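Local atomic coordinates of sugar ABC transporter (Sugar-binding protein) (Bacillus halodurans, PDB entry 4YO7), a protein that probably binds sugars or related polyols for an ABC transporter and holds myo-inositol in a pocket between its two lobes. Residues Asn96-Asn101 with Asn123-Pro128; Ile151-Leu156 with Ile184-Gly189; Gly176-Glu181 with Gln205-Phe210. One frame throughout, in Å; residues are numbered along the deposited sequence.

The three contacts illustrate how chemistry follows position in a two-lobed periplasmic binding protein. Contact 1 lies at the periphery of the lobe built on the six-stranded parallel sheet, where two helix ends meet mainly through aliphatic groups, without mutual hydrogen bonds. Contacts 2 and 3 belong to the other lobe, with centres about 13 Å apart, and touch each other through helix 181-195 and the loop and strand on either side of it in the chain. Contact 2 is a close glycine-lined helix pair, contact 3 a largely polar loop junction with one buried ring. Both border the inositol site: R186 bonds to the ligand, and the F210 side chain comes within about 4 Å.

Contact 1: residues Asn96-Asn101 with Asn123-Pro128; sequences NFISRN and NDAGIP
The apolar part of this contact is carried by I98 near the end of one helix, by A125 at the end of the other, and by I127 in the loop just after it. I98 straddles the methyl of A125: its CG2 comes to 3.7 Å from A125 CB, and its CG1 to 4.1 Å from the same A125 CB. I127 approaches from the loop. With CG1 set beside the backbone N (chi1 -61°) and the chain then extended (chi2 174°), its terminal methyl reaches back to the neighbouring helix, where CD1 sits 3.9 Å from I98 CA. The same I127 CD1 is 4.3 Å from I98 CG1, so it meets the root of the isoleucine as much as its branches. N101 OD1 lies 4.2 Å from I127 CD1, a plain van der Waals approach.

Polar bonds stay on their own side, and none crosses between the segments. Each helix closes with a Schellman motif: N101 and G126 take positive phi, N101 N bonds to I98 O at 2.9 Å, and G126 N bonds to N123 O at 3.0 Å. In the preceding turn, S99 OG donates to N96 O at 3.0 Å, arriving from the same face of that carbonyl as the R100 backbone N-H.

Around the pair, I98 also rests on M121 and V122 of helix 112-125, while I127 packs on V122 and on I105 of strand 104-107. F97 turns to the sheet, touching I79, S81 and I105. The contact thus joins consecutive helices of a parallel alpha/beta lobe at their C-terminal ends. With no polar bond across, the fit rests on van der Waals contact, chiefly between aliphatic groups, while each helix end is closed by hydrogen bonds within its own segment.

Contact 2: residues Ile151-Leu156 with Ile184-Gly189; sequences IQSGLL and IMRTEG. With INS (1,2,3,4,5,6-hexahydroxy-cyclohexane), chain F.
A glycine-lined helix pair forms this contact: G154 of helix 150-164 faces G189 of helix 181-195, and the short axes approach to 6.7 Å at a crossing angle of -33°. G154 C and G189 C are only 3.8 Å apart, a proximity made possible by the lack of side chains on both residues. Backbone meets backbone in CA-H...O contacts as well, I151 CA lying 3.4 Å from M185 O and G154 CA lying 3.5 Å from R186 O.

Side chains close the flank. I151, with CG1 anti to the backbone N (chi1 -168°), sends CD1 across to the terminal methyl of selenomethionine M185, whose chain bends at both chi2 and chi3 to bring CE within 3.9 Å of I151 CD1. The CG of E188 runs alongside the same isoleucine, its carboxylate held by Q192, and L155 CD2 covers the carbonyl of G189.

R186 leaves the pair on an extended chain and enters the ligand pocket. Its NH1 and NH2 fork onto inositol O4 at 2.8 and 2.9 Å, with that oxygen at the guanidinium edge, near its plane. Behind them, the NE-H makes a weak bond to S153 OG, 3.2 Å from NE; this hydroxyl also bonds to S150 O. Y311 OH adds a bond to NH2, and D262 makes a weak, long ion pair with it.

Two donors on one hydroxyl oxygen, with further partners on the arginine, should restrict rotation of the guanidinium and orient it towards the ligand. R186 thus belongs both to the helix pair and to the inositol site.

Contact 3: residues Gly176-Glu181 with Gln205-Phe210; sequences GELGHE and QGTAKF
T207 OG1 is gripped from several directions. It donates to G176 O across 2.7 Å, approaching that carbonyl from above its plane (49° out of it); D175 O is a second acceptor in reach, and one proton cannot fully serve both. It accepts from K209 N at 3.2 Å, which makes an ST turn at the end of the strand. A water 2.9 Å from T207 OG1 donates to it and accepts from L178 N, joining hydroxyl and loop a second time. The torsion that puts OG1 anti to the backbone N (chi1 -180°) leaves CG2 to meet L178 CD1.

F210 packs beneath the loop. One face of its ring takes G176 CA as a CH-pi contact, 3.7 Å from the ring centroid, and E177 N lies over that face too, towards the rim. Glycine offers nothing beyond its CA there, which lets the ring lie close to the backbone. At the ring's edge come E177 OE2 and H180 ND1, the latter 3.7 Å from F210 CE2; the imidazole is turned 56° from the phenyl plane and takes E177 CB over its own face. A water lies within hydrogen-bonding distance of two acceptors, E177 OE2 (2.8 Å) and K209 O (2.6 Å).

The loop G176-E181 carries a type II turn from E177 to H180, the N-cap of helix 181-195, and connects strand 169-175 to that helix. Strand 200-207 pairs with strand 169-175 through G206, while beyond it F210 touches R186 of helix 181-195 and M239 of helix 237-249.

Contact 1: residues Asn96-Asn101 with Asn123-Pro128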
ATOM      1  N   ASN A  96       1.485 -22.254  11.697  1.00 11.80           N
ATOM      2  CA  ASN A  96       2.827 -22.723  12.013  1.00  9.00           C
ATOM      3  C   ASN A  96       3.493 -21.855  13.067  1.00  8.72           C
ATOM      4  O   ASN A  96       4.099 -22.357  14.007  1.00  9.66           O
ATOM      5  CB  ASN A  96       3.687 -22.784  10.741  1.00 11.57           C
ATOM      6  CG  ASN A  96       5.098 -23.280  11.014  1.00 16.59           C
ATOM      7  OD1 ASN A  96       6.011 -22.496  11.168  1.00 17.93           O
ATOM      8  ND2 ASN A  96       5.270 -24.583  11.090  1.00 20.49           N
ATOM      9  N   PHE A  97       3.369 -20.543  12.927  1.00  8.38           N
ATOM     10  CA  PHE A  97       3.901 -19.640  13.946  1.00  8.18           C
ATOM     11  C   PHE A  97       3.270 -19.894  15.317  1.00  8.08           C
ATOM     12  O   PHE A  97       3.958 -19.886  16.319  1.00  8.14           O
ATOM     13  CB  PHE A  97       3.683 -18.177  13.568  1.00 10.01           C
ATOM     14  CG  PHE A  97       4.357 -17.738  12.290  1.00  8.03           C
ATOM     15  CD1 PHE A  97       5.491 -18.352  11.784  1.00 11.74           C
ATOM     16  CD2 PHE A  97       3.846 -16.623  11.624  1.00  7.82           C
ATOM     17  CE1 PHE A  97       6.071 -17.885  10.603  1.00 14.98           C
ATOM     18  CE2 PHE A  97       4.419 -16.176  10.467  1.00  9.68           C
ATOM     19  CZ  PHE A  97       5.529 -16.793   9.964  1.00 11.63           C
ATOM     20  N   ILE A  98       1.959 -20.130  15.367  1.00  7.99           N
ATOM     21  CA  ILE A  98       1.293 -20.455  16.620  1.00  7.99           C
ATOM     22  C   ILE A  98       1.824 -21.771  17.178  1.00  8.30           C
ATOM     23  O   ILE A  98       2.144 -21.854  18.357  1.00 10.45           O
ATOM     24  CB  ILE A  98      -0.216 -20.545  16.434  1.00  7.97           C
ATOM     25  CG1 ILE A  98      -0.763 -19.151  16.137  1.00  7.69           C
ATOM     26  CG2 ILE A  98      -0.881 -21.133  17.667  1.00  8.11           C
ATOM     27  CD1 ILE A  98      -2.215 -19.134  15.675  1.00 10.43           C
ATOM     28  N   SER A  99       1.953 -22.773  16.329  1.00  8.58           N
ATOM     29  CA  SER A  99       2.381 -24.076  16.816  1.00  8.95           C
ATOM     30  C   SER A  99       3.826 -24.087  17.339  1.00 10.87           C
ATOM     31  O   SER A  99       4.160 -24.888  18.218  1.00  9.31           O
ATOM     32  CB  SER A  99       2.198 -25.134  15.747  1.00 10.46           C
ATOM     33  OG  SER A  99       3.182 -25.101  14.733  1.00 19.68           O
ATOM     34  N   ARG A 100       4.652 -23.204  16.787  0.61  8.18           N
ATOM     35  CA  ARG A 100       6.032 -22.994  17.228  0.61  8.36           C
ATOM     36  C   ARG A 100       6.121 -22.192  18.520  0.61 10.03           C
ATOM     37  O   ARG A 100       7.181 -22.131  19.153  0.61 10.31           O
ATOM     38  CB  ARG A 100       6.831 -22.241  16.152  0.61  9.69           C
ATOM     39  CG  ARG A 100       7.239 -23.003  14.934  0.61 17.70           C
ATOM     40  CD  ARG A 100       7.771 -21.983  13.922  0.61 17.68           C
ATOM     41  NE  ARG A 100       8.368 -22.607  12.735  0.61 20.71           N
ATOM     42  CZ  ARG A 100       9.665 -22.853  12.581  0.61 29.52           C
ATOM     43  NH1 ARG A 100      10.530 -22.536  13.534  0.61 20.74           N
ATOM     44  NH2 ARG A 100      10.102 -23.430  11.467  0.61 33.09           N
ATOM     45  N   ASN A 101       5.009 -21.552  18.882  1.00  8.57           N
ATOM     46  CA  ASN A 101       4.909 -20.634  20.012  1.00  8.55           C
ATOM     47  C   ASN A 101       5.848 -19.438  19.886  1.00  9.11           C
ATOM     48  O   ASN A 101       6.587 -19.107  20.823  1.00  8.16           O
ATOM     49  CB  ASN A 101       5.135 -21.360  21.350  1.00  9.82           C
ATOM     50  CG  ASN A 101       4.479 -20.643  22.509  1.00 12.03           C
ATOM     51  OD1 ASN A 101       3.486 -19.932  22.324  1.00 12.69           O
ATOM     52  ND2 ASN A 101       5.026 -20.808  23.705  1.00 10.87           N
ATOM     53  N   ASN A 123      -5.102 -14.196  18.491  1.00 10.28           N
ATOM     54  CA  ASN A 123      -5.590 -13.731  19.802  1.00 10.01           C
ATOM     55  C   ASN A 123      -5.920 -14.909  20.739  1.00 10.43           C
ATOM     56  O   ASN A 123      -5.548 -14.897  21.924  1.00 11.63           O
ATOM     57  CB  ASN A 123      -6.822 -12.861  19.675  1.00 11.43           C
ATOM     58  CG  ASN A 123      -6.527 -11.453  19.181  1.00 12.31           C
ATOM     59  OD1 ASN A 123      -5.411 -10.936  19.301  1.00 14.82           O
ATOM     60  ND2 ASN A 123      -7.550 -10.820  18.655  1.00 13.52           N
ATOM     61  N   ASP A 124      -6.610 -15.923  20.221  1.00  9.98           N
ATOM     62  CA  ASP A 124      -6.947 -17.098  21.039  1.00 14.89           C
ATOM     63  C   ASP A 124      -5.687 -17.794  21.516  1.00 14.35           C
ATOM     64  O   ASP A 124      -5.695 -18.359  22.595  1.00 14.17           O
ATOM     65  CB  ASP A 124      -7.824 -18.099  20.280  1.00 13.82           C
ATOM     66  CG  ASP A 124      -9.268 -17.634  20.138  1.00 28.12           C
ATOM     67  OD1 ASP A 124      -9.689 -16.724  20.876  1.00 31.71           O
ATOM     68  OD2 ASP A 124      -9.980 -18.199  19.291  1.00 33.63           O
ATOM     69  N   ALA A 125      -4.606 -17.728  20.735  1.00  8.81           N
ATOM     70  CA  ALA A 125      -3.334 -18.355  21.102  1.00 13.36           C
ATOM     71  C   ALA A 125      -2.563 -17.554  22.138  1.00 12.05           C
ATOM     72  O   ALA A 125      -1.583 -18.033  22.689  1.00 11.21           O
ATOM     73  CB  ALA A 125      -2.461 -18.567  19.849  1.00 11.98           C
ATOM     74  N   GLY A 126      -2.985 -16.313  22.372  1.00 10.24           N
ATOM     75  CA  GLY A 126      -2.346 -15.457  23.347  1.00 12.00           C
ATOM     76  C   GLY A 126      -1.014 -14.904  22.873  1.00 13.13           C
ATOM     77  O   GLY A 126      -0.141 -14.616  23.683  1.00 16.85           O
ATOM     78  N   ILE A 127      -0.855 -14.762  21.558  1.00  8.03           N
ATOM     79  CA  ILE A 127       0.387 -14.256  20.959  1.00  8.82           C
ATOM     80  C   ILE A 127       0.103 -12.864  20.386  1.00  8.19           C
ATOM     81  O   ILE A 127      -0.899 -12.662  19.739  1.00  9.00           O
ATOM     82  CB  ILE A 127       0.903 -15.204  19.848  1.00  6.61           C
ATOM     83  CG1 ILE A 127       1.202 -16.598  20.424  1.00 11.87           C
ATOM     84  CG2 ILE A 127       2.143 -14.642  19.148  1.00  8.37           C
ATOM     85  CD1 ILE A 127       1.573 -17.644  19.365  1.00  9.83           C
ATOM     86  N   PRO A 128       0.960 -11.878  20.667  1.00  6.72           N
ATOM     87  CA  PRO A 128       0.723 -10.566  20.034  1.00  5.77           C
ATOM     88  C   PRO A 128       0.767 -10.609  18.514  1.00  8.57           C
ATOM     89  O   PRO A 128       1.615 -11.263  17.924  1.00  8.30           O
ATOM     90  CB  PRO A 128       1.861  -9.688  20.558  1.00 12.39           C
ATOM     91  CG  PRO A 128       2.514 -10.435  21.658  1.00 15.36           C
ATOM     92  CD  PRO A 128       2.096 -11.867  21.612  1.00  9.07           C
TER

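Contact 2: residues Ile151-Leu156 with Ile184-Gly189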
ATOM      1  N   ILE A 151      -7.601   6.513   2.946  1.00  8.08           N
ATOM      2  CA  ILE A 151      -8.451   7.542   2.353  1.00  9.05           C
ATOM      3  C   ILE A 151      -7.690   8.866   2.231  1.00 11.64           C
ATOM      4  O   ILE A 151      -7.954   9.625   1.291  1.00  9.59           O
ATOM      5  CB  ILE A 151      -9.751   7.753   3.139  1.00  8.83           C
ATOM      6  CG1 ILE A 151     -10.716   8.612   2.323  1.00 11.58           C
ATOM      7  CG2 ILE A 151      -9.471   8.329   4.497  1.00 12.73           C
ATOM      8  CD1 ILE A 151     -12.110   8.647   2.834  1.00 17.82           C
ATOM      9  N   GLN A 152      -6.739   9.111   3.145  1.00 10.89           N
ATOM     10  CA  GLN A 152      -5.908  10.325   3.127  1.00 13.08           C
ATOM     11  C   GLN A 152      -5.113  10.384   1.812  1.00 10.21           C
ATOM     12  O   GLN A 152      -4.991  11.457   1.193  1.00 10.98           O
ATOM     13  CB  GLN A 152      -4.959  10.377   4.359  1.00 17.25           C
ATOM     14  CG  GLN A 152      -3.821  11.446   4.302  1.00 37.15           C
ATOM     15  CD  GLN A 152      -2.867  11.487   5.548  1.00 49.01           C
ATOM     16  OE1 GLN A 152      -2.082  10.556   5.822  1.00 20.47           O
ATOM     17  NE2 GLN A 152      -2.911  12.606   6.267  1.00 60.82           N
ATOM     18  N   SER A 153      -4.577   9.252   1.364  1.00 11.13           N
ATOM     19  CA  SER A 153      -3.825   9.274   0.108  1.00  9.70           C
ATOM     20  C   SER A 153      -4.725   9.554  -1.112  1.00 12.00           C
ATOM     21  O   SER A 153      -4.310  10.275  -2.036  1.00 11.96           O
ATOM     22  CB  SER A 153      -3.024   7.980  -0.092  1.00  8.35           C
ATOM     23  OG  SER A 153      -3.780   6.816  -0.317  1.00  9.41           O
ATOM     24  N   GLY A 154      -5.953   9.025  -1.115  1.00 10.46           N
ATOM     25  CA  GLY A 154      -6.874   9.300  -2.209  1.00 10.10           C
ATOM     26  C   GLY A 154      -7.332  10.751  -2.203  1.00 11.71           C
ATOM     27  O   GLY A 154      -7.462  11.379  -3.262  1.00 10.16           O
ATOM     28  N   LEU A 155      -7.527  11.315  -1.006  1.00  9.97           N
ATOM     29  CA  LEU A 155      -7.890  12.729  -0.878  1.00 10.61           C
ATOM     30  C   LEU A 155      -6.746  13.641  -1.341  1.00 10.92           C
ATOM     31  O   LEU A 155      -6.969  14.588  -2.098  1.00 11.69           O
ATOM     32  CB  LEU A 155      -8.274  13.055   0.558  1.00 12.13           C
ATOM     33  CG  LEU A 155      -9.571  12.460   1.102  1.00 13.21           C
ATOM     34  CD1 LEU A 155      -9.598  12.561   2.611  1.00 13.96           C
ATOM     35  CD2 LEU A 155     -10.773  13.179   0.533  1.00 13.08           C
ATOM     36  N   LEU A 156      -5.524  13.340  -0.927  1.00 12.87           N
ATOM     37  CA  LEU A 156      -4.366  14.171  -1.290  1.00 11.21           C
ATOM     38  C   LEU A 156      -4.140  14.138  -2.786  1.00 13.73           C
ATOM     39  O   LEU A 156      -3.922  15.172  -3.410  1.00 13.17           O
ATOM     40  CB  LEU A 156      -3.107  13.700  -0.562  1.00 12.17           C
ATOM     41  CG  LEU A 156      -2.991  14.018   0.927  1.00 15.12           C
ATOM     42  CD1 LEU A 156      -1.822  13.223   1.528  1.00 14.80           C
ATOM     43  CD2 LEU A 156      -2.807  15.529   1.198  1.00 19.41           C
ATOM     44  N   ILE A 184     -10.606   0.271  -1.768  1.00  6.82           N
ATOM     45  CA  ILE A 184     -11.895   0.829  -1.443  1.00  6.69           C
ATOM     46  C   ILE A 184     -11.734   2.278  -1.013  1.00  9.93           C
ATOM     47  O   ILE A 184     -12.483   3.166  -1.456  1.00  9.00           O
ATOM     48  CB  ILE A 184     -12.595   0.012  -0.316  1.00  8.66           C
ATOM     49  CG1 ILE A 184     -12.958  -1.382  -0.820  1.00  9.27           C
ATOM     50  CG2 ILE A 184     -13.829   0.775   0.211  1.00 14.11           C
ATOM     51  CD1 ILE A 184     -13.278  -2.352   0.295  1.00 13.41           C
HETATM   52  N   MSE A 185     -10.744   2.524  -0.166  1.00  7.76           N
HETATM   53  CA  MSE A 185     -10.679   3.815   0.489  1.00  8.44           C
HETATM   54  C   MSE A 185      -9.878   4.851  -0.296  1.00  7.82           C
HETATM   55  O   MSE A 185     -10.180   6.042  -0.208  1.00  9.47           O
HETATM   56  CB  MSE A 185     -10.141   3.657   1.918  1.00  7.72           C
HETATM   57  CG  MSE A 185     -11.110   2.883   2.801  1.00  7.73           C
HETATM   58 SE   MSE A 185     -12.829   3.843   3.028  1.00 26.06          SE
HETATM   59  CE  MSE A 185     -12.292   5.096   4.380  1.00 24.86           C
ATOM     60  N   ARG A 186      -8.912   4.441  -1.118  1.00  8.33           N
ATOM     61  CA  ARG A 186      -8.272   5.412  -2.013  1.00  9.37           C
ATOM     62  C   ARG A 186      -9.290   5.927  -3.019  1.00  7.51           C
ATOM     63  O   ARG A 186      -9.421   7.137  -3.237  1.00 10.21           O
ATOM     64  CB  ARG A 186      -7.054   4.807  -2.714  1.00  9.10           C
ATOM     65  CG  ARG A 186      -5.887   4.714  -1.790  1.00  7.61           C
ATOM     66  CD  ARG A 186      -4.745   3.920  -2.383  1.00  7.58           C
ATOM     67  NE  ARG A 186      -3.652   3.809  -1.432  1.00  9.61           N
ATOM     68  CZ  ARG A 186      -2.627   2.978  -1.577  1.00 10.59           C
ATOM     69  NH1 ARG A 186      -2.551   2.186  -2.639  1.00  9.21           N
ATOM     70  NH2 ARG A 186      -1.687   2.928  -0.657  1.00  9.99           N
ATOM     71  N   THR A 187     -10.052   5.017  -3.604  1.00  7.66           N
ATOM     72  CA  THR A 187     -11.090   5.422  -4.533  1.00  9.24           C
ATOM     73  C   THR A 187     -12.176   6.240  -3.867  1.00  9.71           C
ATOM     74  O   THR A 187     -12.673   7.175  -4.476  1.00  9.35           O
ATOM     75  CB  THR A 187     -11.672   4.188  -5.228  1.00 12.50           C
ATOM     76  OG1 THR A 187     -10.653   3.664  -6.056  1.00 11.53           O
ATOM     77  CG2 THR A 187     -12.886   4.513  -6.122  1.00 13.60           C
ATOM     78  N   GLU A 188     -12.519   5.918  -2.622  1.00  7.86           N
ATOM     79  CA  GLU A 188     -13.502   6.715  -1.894  1.00  8.23           C
ATOM     80  C   GLU A 188     -12.979   8.145  -1.680  1.00 10.47           C
ATOM     81  O   GLU A 188     -13.731   9.119  -1.856  1.00 12.14           O
ATOM     82  CB  GLU A 188     -13.881   6.060  -0.560  1.00 10.52           C
ATOM     83  CG  GLU A 188     -14.763   6.950   0.331  1.00 17.07           C
ATOM     84  CD  GLU A 188     -16.151   7.197  -0.237  1.00 25.78           C
ATOM     85  OE1 GLU A 188     -16.575   6.478  -1.182  1.00 23.01           O
ATOM     86  OE2 GLU A 188     -16.831   8.120   0.283  1.00 23.91           O
ATOM     87  N   GLY A 189     -11.699   8.283  -1.361  1.00 10.91           N
ATOM     88  CA  GLY A 189     -11.105   9.599  -1.192  1.00 10.98           C
ATOM     89  C   GLY A 189     -11.132  10.355  -2.511  1.00 10.92           C
ATOM     90  O   GLY A 189     -11.447  11.543  -2.545  1.00 11.62           O
TER
HETATM   91  C1  INS F 405      -0.039  -3.087  -1.977  1.00  7.14           C
HETATM   92  C2  INS F 405       0.831  -2.465  -3.063  1.00  7.73           C
HETATM   93  C3  INS F 405       0.407  -1.009  -3.259  1.00  7.59           C
HETATM   94  C4  INS F 405       0.554  -0.206  -1.962  1.00  7.38           C
HETATM   95  C5  INS F 405      -0.291  -0.872  -0.857  1.00  6.72           C
HETATM   96  C6  INS F 405       0.133  -2.323  -0.675  1.00  7.07           C
HETATM   97  O1  INS F 405       0.349  -4.469  -1.742  1.00  8.46           O
HETATM   98  O2  INS F 405       2.185  -2.515  -2.619  1.00  9.50           O
HETATM   99  O3  INS F 405       1.263  -0.466  -4.308  1.00  9.03           O
HETATM  100  O4  INS F 405       0.045   1.123  -2.153  1.00  7.59           O
HETATM  101  O5  INS F 405      -0.047  -0.175   0.377  1.00  6.97           O
HETATM  102  O6  INS F 405      -0.756  -2.930   0.341  1.00  7.20           O

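Contact 3: residues Gly176-Glu181 with Gln205-Phe210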
ATOM      1  N   GLY A 176      -7.308  -0.564  -7.540  1.00  7.20           N
ATOM      2  CA  GLY A 176      -6.380  -1.629  -7.245  1.00  7.35           C
ATOM      3  C   GLY A 176      -7.095  -2.962  -7.027  1.00  8.56           C
ATOM      4  O   GLY A 176      -8.201  -3.203  -7.568  1.00  8.22           O
ATOM      5  N   GLU A 177      -6.455  -3.840  -6.268  1.00  8.61           N
ATOM      6  CA  GLU A 177      -7.003  -5.171  -6.022  1.00 10.57           C
ATOM      7  C   GLU A 177      -8.329  -5.063  -5.267  1.00  9.79           C
ATOM      8  O   GLU A 177      -8.424  -4.511  -4.155  1.00  9.11           O
ATOM      9  CB  GLU A 177      -5.989  -6.049  -5.266  1.00  9.52           C
ATOM     10  CG  GLU A 177      -4.789  -6.355  -6.141  1.00 10.10           C
ATOM     11  CD  GLU A 177      -3.670  -7.107  -5.450  1.00 16.07           C
ATOM     12  OE1 GLU A 177      -3.939  -8.023  -4.650  1.00 14.09           O
ATOM     13  OE2 GLU A 177      -2.506  -6.797  -5.767  1.00 15.89           O
ATOM     14  N   LEU A 178      -9.383  -5.533  -5.916  1.00  9.43           N
ATOM     15  CA  LEU A 178     -10.716  -5.258  -5.440  1.00  7.97           C
ATOM     16  C   LEU A 178     -10.962  -5.898  -4.090  1.00  8.41           C
ATOM     17  O   LEU A 178     -10.727  -7.107  -3.865  1.00  9.81           O
ATOM     18  CB  LEU A 178     -11.785  -5.732  -6.445  1.00  8.90           C
ATOM     19  CG  LEU A 178     -11.873  -4.911  -7.735  1.00  8.64           C
ATOM     20  CD1 LEU A 178     -12.920  -5.550  -8.677  1.00 10.61           C
ATOM     21  CD2 LEU A 178     -12.148  -3.438  -7.542  1.00 11.11           C
ATOM     22  N   GLY A 179     -11.451  -5.046  -3.210  1.00  6.77           N
ATOM     23  CA  GLY A 179     -11.764  -5.421  -1.844  1.00  8.42           C
ATOM     24  C   GLY A 179     -10.644  -5.187  -0.832  1.00  8.78           C
ATOM     25  O   GLY A 179     -10.881  -5.336   0.375  1.00  8.42           O
ATOM     26  N   HIS A 180      -9.439  -4.878  -1.293  1.00  7.87           N
ATOM     27  CA  HIS A 180      -8.422  -4.393  -0.365  1.00  7.35           C
ATOM     28  C   HIS A 180      -8.941  -3.087   0.223  1.00  8.05           C
ATOM     29  O   HIS A 180      -9.548  -2.284  -0.486  1.00  6.53           O
ATOM     30  CB  HIS A 180      -7.089  -4.143  -1.054  1.00  7.57           C
ATOM     31  CG  HIS A 180      -6.336  -5.384  -1.417  1.00  8.15           C
ATOM     32  ND1 HIS A 180      -4.975  -5.375  -1.636  1.00  9.30           N
ATOM     33  CD2 HIS A 180      -6.739  -6.656  -1.624  1.00 11.15           C
ATOM     34  CE1 HIS A 180      -4.569  -6.589  -1.948  1.00  9.15           C
ATOM     35  NE2 HIS A 180      -5.622  -7.393  -1.942  1.00  8.70           N
ATOM     36  N   GLU A 181      -8.674  -2.832   1.503  1.00  6.85           N
ATOM     37  CA  GLU A 181      -9.097  -1.559   2.069  1.00  7.00           C
ATOM     38  C   GLU A 181      -8.456  -0.390   1.339  1.00  7.26           C
ATOM     39  O   GLU A 181      -9.084   0.664   1.175  1.00  8.99           O
ATOM     40  CB  GLU A 181      -8.775  -1.517   3.564  1.00  7.35           C
ATOM     41  CG  GLU A 181      -9.262  -0.271   4.251  1.00  7.62           C
ATOM     42  CD  GLU A 181      -8.291   0.879   4.281  1.00 11.41           C
ATOM     43  OE1 GLU A 181      -7.205   0.766   3.688  1.00 10.58           O
ATOM     44  OE2 GLU A 181      -8.655   1.932   4.884  1.00 10.19           O
ATOM     45  N   GLN A 205     -14.218   3.635 -14.653  1.00 10.69           N
ATOM     46  CA  GLN A 205     -13.681   3.077 -13.421  1.00 12.88           C
ATOM     47  C   GLN A 205     -13.516   1.588 -13.631  1.00 14.43           C
ATOM     48  O   GLN A 205     -14.475   0.892 -13.950  1.00 10.22           O
ATOM     49  CB  GLN A 205     -14.597   3.335 -12.232  1.00  7.80           C
ATOM     50  CG  GLN A 205     -13.995   2.850 -10.935  1.00  8.75           C
ATOM     51  CD  GLN A 205     -14.884   3.096  -9.736  1.00 14.54           C
ATOM     52  OE1 GLN A 205     -15.874   3.839  -9.806  1.00 16.56           O
ATOM     53  NE2 GLN A 205     -14.544   2.460  -8.620  1.00 13.40           N
ATOM     54  N   GLY A 206     -12.292   1.113 -13.458  1.00  8.03           N
ATOM     55  CA  GLY A 206     -12.001  -0.286 -13.612  1.00  7.53           C
ATOM     56  C   GLY A 206     -10.793  -0.668 -12.794  1.00  9.65           C
ATOM     57  O   GLY A 206     -10.031   0.198 -12.393  1.00 10.06           O
ATOM     58  N   THR A 207     -10.604  -1.965 -12.582  1.00  8.34           N
ATOM     59  CA  THR A 207      -9.466  -2.446 -11.790  1.00  7.42           C
ATOM     60  C   THR A 207      -8.316  -2.952 -12.666  1.00 10.61           C
ATOM     61  O   THR A 207      -8.507  -3.686 -13.655  1.00 10.98           O
ATOM     62  CB  THR A 207      -9.892  -3.544 -10.818  1.00  7.65           C
ATOM     63  OG1 THR A 207      -8.770  -3.994 -10.051  1.00  9.36           O
ATOM     64  CG2 THR A 207     -10.491  -4.719 -11.540  1.00 10.54           C
ATOM     65  N   ALA A 208      -7.108  -2.559 -12.288  1.00  8.72           N
ATOM     66  CA  ALA A 208      -5.895  -3.120 -12.897  1.00  7.84           C
ATOM     67  C   ALA A 208      -5.009  -3.757 -11.816  1.00  7.75           C
ATOM     68  O   ALA A 208      -3.810  -3.958 -12.001  1.00  9.28           O
ATOM     69  CB  ALA A 208      -5.138  -2.066 -13.718  1.00  9.76           C
ATOM     70  N   LYS A 209      -5.642  -4.156 -10.716  1.00  8.43           N
ATOM     71  CA  LYS A 209      -5.086  -5.158  -9.812  1.00 11.43           C
ATOM     72  C   LYS A 209      -3.703  -4.797  -9.256  1.00  7.55           C
ATOM     73  O   LYS A 209      -2.890  -5.675  -9.005  1.00  9.42           O
ATOM     74  CB  LYS A 209      -5.021  -6.511 -10.525  1.00 10.41           C
ATOM     75  CG  LYS A 209      -6.368  -6.957 -11.093  1.00 17.78           C
ATOM     76  CD  LYS A 209      -6.255  -8.259 -11.882  1.00 34.44           C
ATOM     77  CE  LYS A 209      -7.595  -8.667 -12.470  1.00 31.59           C
ATOM     78  NZ  LYS A 209      -8.369  -9.540 -11.568  1.00 27.95           N
ATOM     79  N   PHE A 210      -3.480  -3.505  -9.028  1.00  8.92           N
ATOM     80  CA  PHE A 210      -2.211  -2.946  -8.537  1.00  7.76           C
ATOM     81  C   PHE A 210      -1.019  -3.287  -9.419  1.00  8.41           C
ATOM     82  O   PHE A 210       0.140  -3.140  -8.978  1.00 13.78           O
ATOM     83  CB  PHE A 210      -1.928  -3.393  -7.101  1.00  7.65           C
ATOM     84  CG  PHE A 210      -2.710  -2.655  -6.036  1.00  7.34           C
ATOM     85  CD1 PHE A 210      -2.936  -1.279  -6.104  1.00  9.10           C
ATOM     86  CD2 PHE A 210      -3.176  -3.341  -4.936  1.00  9.38           C
ATOM     87  CE1 PHE A 210      -3.596  -0.620  -5.103  1.00  7.95           C
ATOM     88  CE2 PHE A 210      -3.852  -2.679  -3.940  1.00 12.56           C
ATOM     89  CZ  PHE A 210      -4.071  -1.312  -4.035  1.00  9.58           C
TER
HETATM   90  O   HOH W   1      -0.904  -7.022  -8.070  1.00 15.88           O
HETATM   91  O   HOH W   2      -8.758  -6.500  -8.661  1.00 14.02           O